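Local atomic coordinates of CymD (PDB entry 6Z34), a protein that forms a FadL-family outer-membrane beta-barrel channel that takes up monoaromatic hydrocarbons, probably releasing them by lateral diffusion into the membrane. Residues P34-L37 against T38-Q41; Y228-T231 against P232-V236. All coordinates share one frame; numbering follows the deposited sequence.

Interaction 1 of 2, residues P34-L37 against T38-Q41; sequences PATL and TQMQ
Backbone bonds between residues three apart hold A35-L37 to T38-M40. Q39 N donates to T36 O at 2.9 Å and M40 N to L37 O at 3.0 Å, while the preceding bond, T38 N to A35 O, is stretched to 3.4 Å and weak. Such bonds, from each N-H to the carbonyl three residues back, are those of a 3-10 helix. This single short helix lies in the N-terminal segment that plugs the barrel in FadL-type channels. Its sides rest on the wall: P34, L37 and T38 touch strand 131-146, and A35 and T36 reach T227 of strand 198-229. Among the polar side chains, T38 holds OG1 between its backbone N and carbonyl carbon (chi1 62°), which turns the hydroxyl back to within 3.1 Å of A35 O; T38 OG1 is also hydrogen-bonded to S152 OG. A water ties A35 further to Q39, donating to A35 O at 3.0 Å and to Q39 OE1 at 2.6 Å, and the bent Q39 chain brings its amide oxygen round to this water. Apolar contact is confined to L37 and M40, which run side by side in the same direction with L37 CD2 3.8 Å from M40 SD. At the end of the pair, the M40 carbonyl accepts a hydrogen bond from R90 NE.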
ATOM      1  N   PRO A  34      14.337   6.894   2.410  1.00 48.16           N
ATOM      2  CA  PRO A  34      15.431   6.837   1.432  1.00 40.40           C
ATOM      3  C   PRO A  34      16.777   7.269   1.994  1.00 41.23           C
ATOM      4  O   PRO A  34      17.805   6.941   1.393  1.00 42.92           O
ATOM      5  CB  PRO A  34      14.954   7.774   0.310  1.00 45.21           C
ATOM      6  CG  PRO A  34      13.755   8.495   0.850  1.00 49.93           C
ATOM      7  CD  PRO A  34      13.179   7.665   1.929  1.00 50.33           C
ATOM      8  N   ALA A  35      16.823   7.957   3.140  1.00 44.58           N
ATOM      9  CA  ALA A  35      18.121   8.277   3.731  1.00 41.30           C
ATOM     10  C   ALA A  35      18.898   7.014   4.067  1.00 44.62           C
ATOM     11  O   ALA A  35      20.135   7.045   4.097  1.00 46.48           O
ATOM     12  CB  ALA A  35      17.958   9.143   4.983  1.00 43.55           C
ATOM     13  N   THR A  36      18.204   5.878   4.273  1.00 43.03           N
ATOM     14  CA  THR A  36      18.931   4.664   4.652  1.00 45.22           C
ATOM     15  C   THR A  36      19.731   4.076   3.498  1.00 53.97           C
ATOM     16  O   THR A  36      20.561   3.191   3.732  1.00 53.04           O
ATOM     17  CB  THR A  36      17.998   3.584   5.202  1.00 42.07           C
ATOM     18  OG1 THR A  36      17.001   3.260   4.233  1.00 43.74           O
ATOM     19  CG2 THR A  36      17.349   4.029   6.566  1.00 42.10           C
ATOM     20  N   LEU A  37      19.492   4.531   2.263  1.00 52.75           N
ATOM     21  CA  LEU A  37      20.247   4.029   1.125  1.00 48.30           C
ATOM     22  C   LEU A  37      21.729   4.348   1.218  1.00 48.47           C
ATOM     23  O   LEU A  37      22.534   3.615   0.640  1.00 52.11           O
ATOM     24  CB  LEU A  37      19.687   4.601  -0.168  1.00 45.89           C
ATOM     25  CG  LEU A  37      18.228   4.260  -0.413  1.00 49.37           C
ATOM     26  CD1 LEU A  37      17.719   5.101  -1.568  1.00 46.15           C
ATOM     27  CD2 LEU A  37      18.107   2.759  -0.667  1.00 42.28           C
ATOM     28  N   THR A  38      22.119   5.403   1.944  1.00 49.92           N
ATOM     29  CA  THR A  38      23.550   5.635   2.152  1.00 52.81           C
ATOM     30  C   THR A  38      24.217   4.523   2.959  1.00 50.89           C
ATOM     31  O   THR A  38      25.449   4.449   2.958  1.00 53.61           O
ATOM     32  CB  THR A  38      23.814   7.003   2.816  1.00 49.87           C
ATOM     33  OG1 THR A  38      23.203   7.074   4.115  1.00 56.32           O
ATOM     34  CG2 THR A  38      23.288   8.112   1.948  1.00 52.99           C
ATOM     35  N   GLN A  39      23.441   3.646   3.611  1.00 51.46           N
ATOM     36  CA  GLN A  39      23.987   2.483   4.318  1.00 44.60           C
ATOM     37  C   GLN A  39      24.434   1.373   3.362  1.00 50.42           C
ATOM     38  O   GLN A  39      25.225   0.512   3.757  1.00 46.56           O
ATOM     39  CB  GLN A  39      22.939   1.913   5.284  1.00 44.58           C
ATOM     40  CG  GLN A  39      23.124   2.232   6.754  1.00 70.15           C
ATOM     41  CD  GLN A  39      22.815   3.670   7.078  1.00 81.18           C
ATOM     42  OE1 GLN A  39      21.647   4.053   7.196  1.00 81.00           O
ATOM     43  NE2 GLN A  39      23.862   4.481   7.238  1.00 85.48           N
ATOM     44  N   MET A  40      23.935   1.353   2.125  1.00 44.14           N
ATOM     45  CA  MET A  40      24.329   0.295   1.200  1.00 49.22           C
ATOM     46  C   MET A  40      25.756   0.498   0.710  1.00 50.11           C
ATOM     47  O   MET A  40      26.240   1.626   0.617  1.00 49.86           O
ATOM     48  CB  MET A  40      23.389   0.246  -0.008  1.00 44.02           C
ATOM     49  CG  MET A  40      21.922   0.039   0.382  1.00 49.46           C
ATOM     50  SD  MET A  40      20.838   0.130  -1.047  1.00 55.34           S
ATOM     51  CE  MET A  40      21.106  -1.506  -1.733  1.00 60.63           C
ATOM     52  N   GLN A  41      26.416  -0.616   0.378  1.00 46.07           N
ATOM     53  CA  GLN A  41      27.774  -0.579  -0.154  1.00 46.77           C
ATOM     54  C   GLN A  41      27.803   0.111  -1.512  1.00 50.05           C
ATOM     55  O   GLN A  41      26.810   0.143  -2.244  1.00 49.94           O
ATOM     56  CB  GLN A  41      28.352  -1.995  -0.284  1.00 54.60           C
ATOM     57  CG  GLN A  41      28.437  -2.769   1.024  1.00 77.31           C
ATOM     58  CD  GLN A  41      29.785  -2.598   1.701  1.00104.23           C
ATOM     59  OE1 GLN A  41      30.803  -3.089   1.212  1.00117.71           O
ATOM     60  NE2 GLN A  41      29.800  -1.893   2.830  1.00110.94           N
TER
HETATM   61  O   HOH W   1      21.466   6.583   6.749  1.00 48.36           O

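Interaction 2 of 2, residues Y228-T231 against P232-V236; sequences YQLT and PKTRV
Q229 folds its amide across the hairpin against the backbone of T234, its NE2 3.3 Å from T234 C. With CG opposite the backbone N (chi1 -171°) and a bend at chi2, the chain curls toward the turn, where NE2 donates a nearly straight bond of 2.7 Å to T231 O, an acceptor lying in the amide plane. T231 O also takes T234 N at 3.1 Å, closing a type I turn through P232 and K233. The other branch of the amide, Q229 OE1, receives a weak, bent bond of 3.1 Å from R235 NE; the guanidinium stands almost perpendicular to the amide, at 85°, and its NH1 is held by A22 O. Replacing Q229 with an alanine would probably leave T231 O without one of its two donors and R235 NE without this weak acceptor, the arginine then held less firmly though still bonded to A22 O. Next to the turn, L230 and T231 together face T234 in a classic beta bulge, and L230 CD1 lies alongside T234 CG2 at 3.6 Å. The strands then regain regular antiparallel pairing, with Y228 N bonded to V236 O at 2.7 Å. The return bond, V236 N to Y228 O, measures 2.8 Å. One side-chain amide thus serves turn and arginine alike, consistent with the two partners together setting which way round it lies, the bond to T231 O being the firmer.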
ATOM      1  N   TYR A 228      20.272   9.952  11.526  1.00 49.72           N
ATOM      2  CA  TYR A 228      21.291  10.606  12.339  1.00 52.89           C
ATOM      3  C   TYR A 228      21.906   9.577  13.267  1.00 56.68           C
ATOM      4  O   TYR A 228      21.194   8.969  14.077  1.00 63.06           O
ATOM      5  CB  TYR A 228      20.723  11.774  13.143  1.00 49.25           C
ATOM      6  CG  TYR A 228      21.808  12.645  13.752  1.00 60.66           C
ATOM      7  CD1 TYR A 228      22.502  13.565  12.972  1.00 61.39           C
ATOM      8  CD2 TYR A 228      22.143  12.539  15.094  1.00 68.11           C
ATOM      9  CE1 TYR A 228      23.485  14.362  13.507  1.00 62.40           C
ATOM     10  CE2 TYR A 228      23.143  13.335  15.652  1.00 68.99           C
ATOM     11  CZ  TYR A 228      23.810  14.245  14.850  1.00 71.91           C
ATOM     12  OH  TYR A 228      24.799  15.046  15.381  1.00 78.70           O
ATOM     13  N   GLN A 229      23.218   9.376  13.137  1.00 51.24           N
ATOM     14  CA  GLN A 229      23.960   8.484  14.029  1.00 64.25           C
ATOM     15  C   GLN A 229      24.391   9.293  15.238  1.00 62.28           C
ATOM     16  O   GLN A 229      25.466   9.886  15.249  1.00 74.99           O
ATOM     17  CB  GLN A 229      25.171   7.887  13.328  1.00 60.07           C
ATOM     18  CG  GLN A 229      25.837   6.810  14.145  1.00 62.16           C
ATOM     19  CD  GLN A 229      25.210   5.453  13.904  1.00 66.02           C
ATOM     20  OE1 GLN A 229      25.029   5.047  12.762  1.00 66.05           O
ATOM     21  NE2 GLN A 229      24.862   4.751  14.981  1.00 62.55           N
ATOM     22  N   LEU A 230      23.548   9.348  16.268  1.00 56.67           N
ATOM     23  CA  LEU A 230      23.921  10.200  17.391  1.00 79.82           C
ATOM     24  C   LEU A 230      24.941   9.528  18.302  1.00 89.97           C
ATOM     25  O   LEU A 230      25.763  10.212  18.920  1.00 88.87           O
ATOM     26  CB  LEU A 230      22.683  10.634  18.179  1.00 81.40           C
ATOM     27  CG  LEU A 230      21.537   9.716  18.585  1.00 82.00           C
ATOM     28  CD1 LEU A 230      22.012   8.525  19.373  1.00 91.34           C
ATOM     29  CD2 LEU A 230      20.603  10.542  19.443  1.00 83.25           C
ATOM     30  N   THR A 231      24.921   8.205  18.355  1.00 92.21           N
ATOM     31  CA  THR A 231      25.781   7.338  19.137  1.00 87.97           C
ATOM     32  C   THR A 231      26.365   6.284  18.211  1.00 93.01           C
ATOM     33  O   THR A 231      25.727   5.909  17.221  1.00 97.43           O
ATOM     34  CB  THR A 231      24.972   6.685  20.270  1.00 84.35           C
ATOM     35  OG1 THR A 231      24.871   7.604  21.358  1.00 81.63           O
ATOM     36  CG2 THR A 231      25.573   5.369  20.749  1.00 89.60           C
ATOM     37  N   PRO A 232      27.590   5.831  18.467  1.00 96.97           N
ATOM     38  CA  PRO A 232      28.181   4.809  17.589  1.00 90.59           C
ATOM     39  C   PRO A 232      27.306   3.581  17.381  1.00 75.45           C
ATOM     40  O   PRO A 232      27.377   2.969  16.315  1.00 78.16           O
ATOM     41  CB  PRO A 232      29.497   4.459  18.302  1.00 88.99           C
ATOM     42  CG  PRO A 232      29.369   5.061  19.687  1.00 93.64           C
ATOM     43  CD  PRO A 232      28.554   6.284  19.481  1.00 96.98           C
ATOM     44  N   LYS A 233      26.475   3.199  18.347  1.00 71.65           N
ATOM     45  CA  LYS A 233      25.632   2.024  18.173  1.00 74.25           C
ATOM     46  C   LYS A 233      24.174   2.361  17.863  1.00 73.96           C
ATOM     47  O   LYS A 233      23.412   1.464  17.486  1.00 67.91           O
ATOM     48  CB  LYS A 233      25.702   1.138  19.424  1.00 72.16           C
ATOM     49  CG  LYS A 233      27.120   0.909  19.907  1.00 81.49           C
ATOM     50  CD  LYS A 233      27.351  -0.516  20.372  1.00 84.43           C
ATOM     51  CE  LYS A 233      26.710  -0.783  21.715  1.00 86.43           C
ATOM     52  NZ  LYS A 233      27.109  -2.129  22.239  1.00 86.27           N
ATOM     53  N   THR A 234      23.768   3.619  17.997  1.00 62.29           N
ATOM     54  CA  THR A 234      22.366   3.991  17.928  1.00 59.97           C
ATOM     55  C   THR A 234      22.175   5.031  16.839  1.00 59.33           C
ATOM     56  O   THR A 234      22.749   6.122  16.910  1.00 66.43           O
ATOM     57  CB  THR A 234      21.866   4.525  19.270  1.00 63.32           C
ATOM     58  OG1 THR A 234      21.708   3.429  20.180  1.00 64.10           O
ATOM     59  CG2 THR A 234      20.520   5.216  19.087  1.00 66.30           C
ATOM     60  N   ARG A 235      21.381   4.678  15.833  1.00 50.02           N
ATOM     61  CA  ARG A 235      21.017   5.572  14.749  1.00 49.69           C
ATOM     62  C   ARG A 235      19.540   5.894  14.886  1.00 50.72           C
ATOM     63  O   ARG A 235      18.742   5.035  15.279  1.00 52.26           O
ATOM     64  CB  ARG A 235      21.315   4.921  13.384  1.00 58.25           C
ATOM     65  CG  ARG A 235      21.033   5.786  12.154  1.00 59.64           C
ATOM     66  CD  ARG A 235      21.372   5.034  10.865  1.00 60.54           C
ATOM     67  NE  ARG A 235      22.596   4.246  10.986  1.00 60.24           N
ATOM     68  CZ  ARG A 235      22.639   2.915  10.994  1.00 65.72           C
ATOM     69  NH1 ARG A 235      21.518   2.207  10.887  1.00 59.03           N
ATOM     70  NH2 ARG A 235      23.806   2.291  11.114  1.00 67.64           N
ATOM     71  N   VAL A 236      19.178   7.138  14.602  1.00 53.27           N
ATOM     72  CA  VAL A 236      17.779   7.534  14.635  1.00 54.77           C
ATOM     73  C   VAL A 236      17.391   8.007  13.234  1.00 59.13           C
ATOM     74  O   VAL A 236      18.219   8.546  12.489  1.00 53.78           O
ATOM     75  CB  VAL A 236      17.527   8.606  15.726  1.00 60.63           C
ATOM     76  CG1 VAL A 236      18.321   9.855  15.465  1.00 60.29           C
ATOM     77  CG2 VAL A 236      16.061   8.938  15.821  1.00 72.74           C
TER

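From the N terminus, interaction 1 comes first: 34-39 forms a short 3-10 helix and 40-41 leads on toward strand 43-58, the first long strand of the barrel. Nearly two hundred residues later, interaction 2 closes the tight turn between strands 198-229 and 234-259. Each is local, so the two follow in series and neither nests within nor crosses the other. They nonetheless meet in space, their centres about 14 Å apart, where Q39 OE1 packs 3.8 Å from R235 CD. The N-terminal segment thus lies against this hairpin, and the end of the hairpin is tied to it.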